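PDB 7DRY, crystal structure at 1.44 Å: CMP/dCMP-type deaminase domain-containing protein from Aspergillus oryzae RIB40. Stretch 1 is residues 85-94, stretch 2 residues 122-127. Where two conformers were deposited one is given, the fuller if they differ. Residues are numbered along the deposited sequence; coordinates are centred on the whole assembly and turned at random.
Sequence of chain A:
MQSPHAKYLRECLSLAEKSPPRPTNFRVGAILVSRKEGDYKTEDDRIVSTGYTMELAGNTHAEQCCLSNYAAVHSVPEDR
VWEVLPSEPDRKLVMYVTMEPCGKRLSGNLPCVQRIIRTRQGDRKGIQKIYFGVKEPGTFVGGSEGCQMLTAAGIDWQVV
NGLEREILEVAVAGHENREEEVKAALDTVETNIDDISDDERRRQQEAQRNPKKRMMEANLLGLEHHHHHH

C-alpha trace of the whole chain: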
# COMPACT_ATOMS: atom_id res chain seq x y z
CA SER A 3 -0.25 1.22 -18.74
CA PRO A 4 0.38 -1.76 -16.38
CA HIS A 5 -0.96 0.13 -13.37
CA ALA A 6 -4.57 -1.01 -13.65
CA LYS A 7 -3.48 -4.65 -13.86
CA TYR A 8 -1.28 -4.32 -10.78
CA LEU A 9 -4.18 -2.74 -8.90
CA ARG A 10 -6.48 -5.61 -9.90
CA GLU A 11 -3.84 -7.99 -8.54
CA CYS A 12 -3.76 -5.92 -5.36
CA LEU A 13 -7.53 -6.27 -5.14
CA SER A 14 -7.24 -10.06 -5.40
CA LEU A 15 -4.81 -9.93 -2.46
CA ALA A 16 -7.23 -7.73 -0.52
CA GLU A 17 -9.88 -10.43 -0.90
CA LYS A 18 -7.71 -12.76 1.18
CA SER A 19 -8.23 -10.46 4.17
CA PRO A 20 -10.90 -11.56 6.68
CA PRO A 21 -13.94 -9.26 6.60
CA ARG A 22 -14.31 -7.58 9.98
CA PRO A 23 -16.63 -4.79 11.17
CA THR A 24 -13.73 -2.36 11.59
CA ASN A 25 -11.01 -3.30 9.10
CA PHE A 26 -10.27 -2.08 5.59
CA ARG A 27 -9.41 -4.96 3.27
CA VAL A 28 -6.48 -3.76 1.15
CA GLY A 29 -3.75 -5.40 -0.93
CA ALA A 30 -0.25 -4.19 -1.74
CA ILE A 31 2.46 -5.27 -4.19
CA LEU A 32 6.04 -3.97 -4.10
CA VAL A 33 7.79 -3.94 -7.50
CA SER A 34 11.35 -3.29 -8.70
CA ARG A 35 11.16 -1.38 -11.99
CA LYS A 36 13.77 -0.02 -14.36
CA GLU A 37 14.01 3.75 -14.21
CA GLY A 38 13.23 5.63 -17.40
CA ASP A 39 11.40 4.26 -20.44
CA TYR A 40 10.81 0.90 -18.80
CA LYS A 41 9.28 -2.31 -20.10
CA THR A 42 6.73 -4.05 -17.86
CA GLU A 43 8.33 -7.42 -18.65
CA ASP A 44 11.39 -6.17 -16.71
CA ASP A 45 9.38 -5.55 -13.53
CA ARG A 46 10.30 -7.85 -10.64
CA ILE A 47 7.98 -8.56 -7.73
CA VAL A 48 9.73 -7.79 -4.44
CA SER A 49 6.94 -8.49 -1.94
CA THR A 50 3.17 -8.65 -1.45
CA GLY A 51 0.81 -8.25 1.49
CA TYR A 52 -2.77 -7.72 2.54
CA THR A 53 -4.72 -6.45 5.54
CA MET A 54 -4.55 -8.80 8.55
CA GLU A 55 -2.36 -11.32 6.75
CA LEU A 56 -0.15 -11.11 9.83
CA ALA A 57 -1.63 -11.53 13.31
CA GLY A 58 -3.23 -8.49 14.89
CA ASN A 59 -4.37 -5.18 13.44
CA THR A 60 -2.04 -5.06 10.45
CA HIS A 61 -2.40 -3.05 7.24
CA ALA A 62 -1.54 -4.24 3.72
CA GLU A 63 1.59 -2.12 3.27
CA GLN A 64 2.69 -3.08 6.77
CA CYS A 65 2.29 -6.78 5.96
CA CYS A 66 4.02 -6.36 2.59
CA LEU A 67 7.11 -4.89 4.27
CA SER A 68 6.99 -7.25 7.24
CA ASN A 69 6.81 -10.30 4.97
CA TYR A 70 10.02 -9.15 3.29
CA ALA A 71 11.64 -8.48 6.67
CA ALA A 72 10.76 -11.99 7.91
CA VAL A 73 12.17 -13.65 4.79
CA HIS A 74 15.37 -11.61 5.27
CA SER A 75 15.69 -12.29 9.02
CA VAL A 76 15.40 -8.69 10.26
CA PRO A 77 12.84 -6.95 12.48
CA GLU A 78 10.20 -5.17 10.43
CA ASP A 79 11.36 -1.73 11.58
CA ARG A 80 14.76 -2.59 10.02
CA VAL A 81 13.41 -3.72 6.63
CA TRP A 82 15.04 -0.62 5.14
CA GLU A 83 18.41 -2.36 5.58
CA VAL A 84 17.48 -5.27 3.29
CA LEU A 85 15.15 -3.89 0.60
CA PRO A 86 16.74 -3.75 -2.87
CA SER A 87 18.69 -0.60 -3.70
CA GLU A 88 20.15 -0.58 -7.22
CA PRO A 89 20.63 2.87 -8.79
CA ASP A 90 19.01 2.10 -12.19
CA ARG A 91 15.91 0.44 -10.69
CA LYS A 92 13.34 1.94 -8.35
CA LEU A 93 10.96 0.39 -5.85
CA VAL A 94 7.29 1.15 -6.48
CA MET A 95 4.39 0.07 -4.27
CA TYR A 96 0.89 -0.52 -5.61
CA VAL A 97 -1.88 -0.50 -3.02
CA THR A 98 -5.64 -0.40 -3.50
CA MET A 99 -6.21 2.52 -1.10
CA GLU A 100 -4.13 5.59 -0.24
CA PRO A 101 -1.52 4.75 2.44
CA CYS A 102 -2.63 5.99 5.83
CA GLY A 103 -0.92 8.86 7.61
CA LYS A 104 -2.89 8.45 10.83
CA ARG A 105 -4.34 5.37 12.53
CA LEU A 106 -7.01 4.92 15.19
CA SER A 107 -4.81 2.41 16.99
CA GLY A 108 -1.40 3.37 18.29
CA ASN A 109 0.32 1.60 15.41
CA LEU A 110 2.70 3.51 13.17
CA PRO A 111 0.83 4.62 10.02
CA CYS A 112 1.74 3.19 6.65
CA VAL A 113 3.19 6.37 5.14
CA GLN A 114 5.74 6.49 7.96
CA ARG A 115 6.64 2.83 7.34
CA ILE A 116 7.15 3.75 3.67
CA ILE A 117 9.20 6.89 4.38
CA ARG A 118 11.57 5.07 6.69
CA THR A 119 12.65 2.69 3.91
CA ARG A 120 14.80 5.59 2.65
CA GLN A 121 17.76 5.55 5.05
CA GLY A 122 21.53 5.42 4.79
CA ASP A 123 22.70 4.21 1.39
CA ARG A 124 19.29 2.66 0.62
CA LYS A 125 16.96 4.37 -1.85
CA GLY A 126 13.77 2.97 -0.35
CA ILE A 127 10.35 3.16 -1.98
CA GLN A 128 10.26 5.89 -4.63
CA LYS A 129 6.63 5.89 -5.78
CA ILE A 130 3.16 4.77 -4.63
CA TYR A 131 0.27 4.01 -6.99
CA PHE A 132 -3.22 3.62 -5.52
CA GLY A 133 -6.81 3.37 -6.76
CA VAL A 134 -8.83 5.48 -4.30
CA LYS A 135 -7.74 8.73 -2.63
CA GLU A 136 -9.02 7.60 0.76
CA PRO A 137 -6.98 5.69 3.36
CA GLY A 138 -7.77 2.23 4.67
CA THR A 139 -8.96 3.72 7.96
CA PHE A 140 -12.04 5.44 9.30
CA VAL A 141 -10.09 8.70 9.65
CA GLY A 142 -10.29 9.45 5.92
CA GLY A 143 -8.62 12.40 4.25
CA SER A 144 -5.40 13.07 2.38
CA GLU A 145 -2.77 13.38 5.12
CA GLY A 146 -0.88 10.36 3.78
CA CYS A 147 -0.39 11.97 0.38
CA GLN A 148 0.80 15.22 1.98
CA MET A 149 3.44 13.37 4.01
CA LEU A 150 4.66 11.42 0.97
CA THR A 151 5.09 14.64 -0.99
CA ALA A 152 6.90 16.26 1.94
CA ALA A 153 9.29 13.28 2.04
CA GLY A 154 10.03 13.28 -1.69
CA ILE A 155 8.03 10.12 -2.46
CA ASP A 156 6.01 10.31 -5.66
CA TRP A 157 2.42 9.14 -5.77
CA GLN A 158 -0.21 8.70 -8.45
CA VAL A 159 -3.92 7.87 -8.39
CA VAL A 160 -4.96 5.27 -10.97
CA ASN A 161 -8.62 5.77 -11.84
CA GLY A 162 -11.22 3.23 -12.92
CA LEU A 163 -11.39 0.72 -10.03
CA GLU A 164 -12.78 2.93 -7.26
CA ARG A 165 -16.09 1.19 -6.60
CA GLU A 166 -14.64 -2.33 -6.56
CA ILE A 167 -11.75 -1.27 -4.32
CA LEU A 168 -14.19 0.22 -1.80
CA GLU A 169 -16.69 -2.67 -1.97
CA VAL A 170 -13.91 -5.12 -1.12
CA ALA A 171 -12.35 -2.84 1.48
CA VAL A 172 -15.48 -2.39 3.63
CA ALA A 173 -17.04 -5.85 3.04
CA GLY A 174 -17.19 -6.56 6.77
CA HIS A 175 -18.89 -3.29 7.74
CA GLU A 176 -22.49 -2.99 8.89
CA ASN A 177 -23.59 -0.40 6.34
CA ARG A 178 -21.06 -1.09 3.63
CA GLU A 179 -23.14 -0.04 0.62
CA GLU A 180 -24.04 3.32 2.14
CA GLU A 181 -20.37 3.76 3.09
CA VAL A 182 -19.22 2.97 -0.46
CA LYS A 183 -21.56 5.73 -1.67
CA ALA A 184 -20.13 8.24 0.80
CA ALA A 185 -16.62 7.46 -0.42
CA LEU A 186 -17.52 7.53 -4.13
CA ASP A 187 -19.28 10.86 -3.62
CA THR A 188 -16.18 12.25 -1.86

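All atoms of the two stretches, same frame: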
# COMPACT_ATOMS: atom_id res chain seq x y z
N LEU A 85 15.87 -4.07 1.86
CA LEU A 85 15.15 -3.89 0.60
C LEU A 85 16.15 -3.60 -0.52
O LEU A 85 17.21 -2.99 -0.29
CB LEU A 85 14.18 -2.72 0.71
CG LEU A 85 12.91 -3.05 1.49
CD1 LEU A 85 12.17 -1.74 1.82
CD2 LEU A 85 12.01 -4.02 0.73
N PRO A 86 15.83 -4.00 -1.75
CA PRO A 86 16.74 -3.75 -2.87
C PRO A 86 17.03 -2.27 -3.04
O PRO A 86 16.15 -1.42 -2.84
CB PRO A 86 15.98 -4.29 -4.08
CG PRO A 86 15.02 -5.26 -3.53
CD PRO A 86 14.63 -4.75 -2.17
N SER A 87 18.26 -1.97 -3.45
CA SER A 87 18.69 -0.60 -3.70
C SER A 87 19.75 -0.68 -4.80
O SER A 87 20.95 -0.70 -4.53
CB SER A 87 19.23 0.06 -2.44
OG SER A 87 19.42 1.45 -2.64
N GLU A 88 19.29 -0.65 -6.05
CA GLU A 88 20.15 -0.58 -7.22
C GLU A 88 19.86 0.73 -7.95
O GLU A 88 18.69 1.06 -8.17
CB GLU A 88 19.87 -1.77 -8.15
CG GLU A 88 19.67 -3.09 -7.42
CD GLU A 88 18.84 -4.08 -8.22
OE1 GLU A 88 17.76 -4.48 -7.74
OE2 GLU A 88 19.28 -4.45 -9.33
N PRO A 89 20.88 1.49 -8.33
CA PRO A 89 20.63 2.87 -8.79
C PRO A 89 19.77 3.01 -10.03
O PRO A 89 19.13 4.05 -10.19
CB PRO A 89 22.03 3.44 -8.99
CG PRO A 89 22.92 2.59 -8.15
CD PRO A 89 22.32 1.22 -8.19
N ASP A 90 19.75 2.01 -10.93
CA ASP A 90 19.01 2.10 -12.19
C ASP A 90 17.59 1.57 -12.09
O ASP A 90 16.81 1.74 -13.04
CB ASP A 90 19.76 1.35 -13.30
CG ASP A 90 20.97 2.10 -13.80
OD1 ASP A 90 21.23 3.22 -13.32
OD2 ASP A 90 21.67 1.56 -14.68
N ARG A 91 17.25 0.93 -10.98
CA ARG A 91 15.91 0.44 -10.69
C ARG A 91 15.35 1.18 -9.49
O ARG A 91 16.10 1.62 -8.61
CB ARG A 91 15.90 -1.07 -10.38
CG ARG A 91 16.43 -1.92 -11.52
CD ARG A 91 16.36 -3.39 -11.18
NE ARG A 91 15.00 -3.85 -11.37
CZ ARG A 91 14.54 -4.38 -12.49
NH1 ARG A 91 15.35 -4.55 -13.53
NH2 ARG A 91 13.28 -4.74 -12.58
N LYS A 92 14.03 1.30 -9.45
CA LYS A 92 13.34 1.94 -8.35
C LYS A 92 12.30 0.99 -7.79
O LYS A 92 11.76 0.14 -8.51
CB LYS A 92 12.67 3.25 -8.77
CG LYS A 92 11.56 3.11 -9.80
CD LYS A 92 10.92 4.48 -10.05
CE LYS A 92 9.96 4.48 -11.22
NZ LYS A 92 9.50 5.88 -11.52
N LEU A 93 12.01 1.15 -6.51
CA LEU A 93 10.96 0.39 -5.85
C LEU A 93 9.67 1.20 -5.92
O LEU A 93 9.66 2.39 -5.60
CB LEU A 93 11.32 0.12 -4.40
CG LEU A 93 12.44 -0.89 -4.16
CD1 LEU A 93 12.79 -0.90 -2.68
CD2 LEU A 93 11.99 -2.28 -4.62
N VAL A 94 8.60 0.55 -6.36
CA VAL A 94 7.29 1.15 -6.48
C VAL A 94 6.32 0.25 -5.75
O VAL A 94 6.37 -0.98 -5.90
CB VAL A 94 6.89 1.26 -7.97
CG1 VAL A 94 5.45 1.68 -8.11
CG2 VAL A 94 7.84 2.21 -8.69
N GLY A 122 20.16 5.80 5.10
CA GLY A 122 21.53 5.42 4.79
C GLY A 122 21.78 5.43 3.30
O GLY A 122 21.41 6.37 2.58
N ASP A 123 22.40 4.36 2.81
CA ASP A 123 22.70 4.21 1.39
C ASP A 123 21.59 3.51 0.62
O ASP A 123 21.81 3.06 -0.51
CB ASP A 123 24.02 3.44 1.21
CG ASP A 123 23.98 2.07 1.86
OD1 ASP A 123 23.13 1.85 2.75
OD2 ASP A 123 24.81 1.22 1.48
N ARG A 124 20.39 3.40 1.21
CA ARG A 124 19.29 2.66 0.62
C ARG A 124 18.25 3.63 0.07
O ARG A 124 17.76 4.50 0.80
CB ARG A 124 18.65 1.74 1.65
CG ARG A 124 19.58 0.65 2.18
CD ARG A 124 19.47 -0.62 1.35
NE ARG A 124 20.57 -1.54 1.61
CZ ARG A 124 20.68 -2.75 1.06
NH1 ARG A 124 19.76 -3.18 0.21
NH2 ARG A 124 21.72 -3.52 1.35
N LYS A 125 17.89 3.45 -1.20
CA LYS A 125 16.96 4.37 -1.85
C LYS A 125 15.55 4.30 -1.26
O LYS A 125 14.84 5.31 -1.23
CB LYS A 125 16.89 4.07 -3.34
CG LYS A 125 18.20 4.26 -4.04
CD LYS A 125 18.01 4.53 -5.51
CE LYS A 125 17.71 3.27 -6.27
NZ LYS A 125 17.57 3.56 -7.73
N GLY A 126 15.12 3.12 -0.83
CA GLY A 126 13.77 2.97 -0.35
C GLY A 126 12.73 3.03 -1.46
O GLY A 126 13.03 2.98 -2.66
N ILE A 127 11.47 3.13 -1.04
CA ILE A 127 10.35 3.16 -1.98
C ILE A 127 10.25 4.55 -2.59
O ILE A 127 10.20 5.55 -1.87
CB ILE A 127 9.05 2.77 -1.26
CG1 ILE A 127 9.18 1.33 -0.75
CG2 ILE A 127 7.85 2.90 -2.19
CD1 ILE A 127 8.07 0.91 0.20
O HOH W 1 16.14 0.51 -0.81
O HOH W 2 21.75 2.83 -3.62
O HOH W 3 13.82 2.81 -5.13

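A loop without regular secondary structure can be held firmly in place when its neighbour offers backbone carbonyls in the right places, and the contact between residues 85-94 and 122-127 of this deaminase-domain protein is a compact example. Most of its polar bonds join a side chain of one stretch to the main chain of the other. Lys-125 and Ser-87, the two residues most covered by the opposite stretch, show how this works, each in its own way.

Lys-125 points its CA-to-CB bond toward stretch 1, and its side chain, with chi1 m, chi2 t, chi3 m and chi4 t, carries the ammonium group to a turn. Residues Glu-88 to Arg-91 form a type I beta turn, closed by a backbone hydrogen bond from Arg-91 N to Glu-88 O at 3.2 Å. The carbonyls of this turn become the ligands of the lysine: NZ of Lys-125 donates to O of Glu-88 at 2.8 Å and to O of Arg-91 at 2.6 Å, and makes a weak bond to O of Pro-89 at 3.0 Å. Glu-88 O thus accepts from both the turn's own amide and the lysine. The ammonium group is well suited to such a site, since it can serve several acceptors at once, and its charge is met here by carbonyl dipoles rather than by a carboxylate from the turn. Indeed the side chains of Glu-88 and Asp-90 leave CA pointing away from stretch 2.

Ser-87 makes the reciprocal approach. It also points toward its partner, and with chi1 t its hydroxyl lies against the backbone of the other stretch. The amide N of Lys-125 donates to OG of Ser-87 at 2.9 Å, with a nearly straight angle of 165° at the hydrogen. Lys-125 is therefore tied at both ends, by its main chain to a serine and by its side-chain tip to the turn that follows. A water extends the arrangement, lying 2.9 Å from OG of Ser-87 and donating to O of Asp-123 at 3.1 Å.

Further along, Leu-93 and Ile-127 supply the apolar part of the contact. Each is buried and each has a substantial area covered by the other stretch, yet their side chains meet only loosely, CB of Leu-93 lying 4.4 Å from CG1 of Ile-127. Water fills the polar gap beside them: one molecule accepts from N of Leu-93 at 2.8 Å and donates to O of Gly-126 at 2.6 Å. Another accepts from N of Gly-126 at 2.8 Å and donates to O of Pro-86 at 2.8 Å, so both main-chain polar atoms of this glycine are linked through solvent to stretch 1.

Arg-124 repeats the theme at the opening of stretch 1. Its end comes nearer than its CA-to-CB bond suggests, and NH1 of Arg-124 donates to O of Leu-85 at 2.6 Å, the carbonyl lying at the guanidinium edge, although the 132° angle is bent.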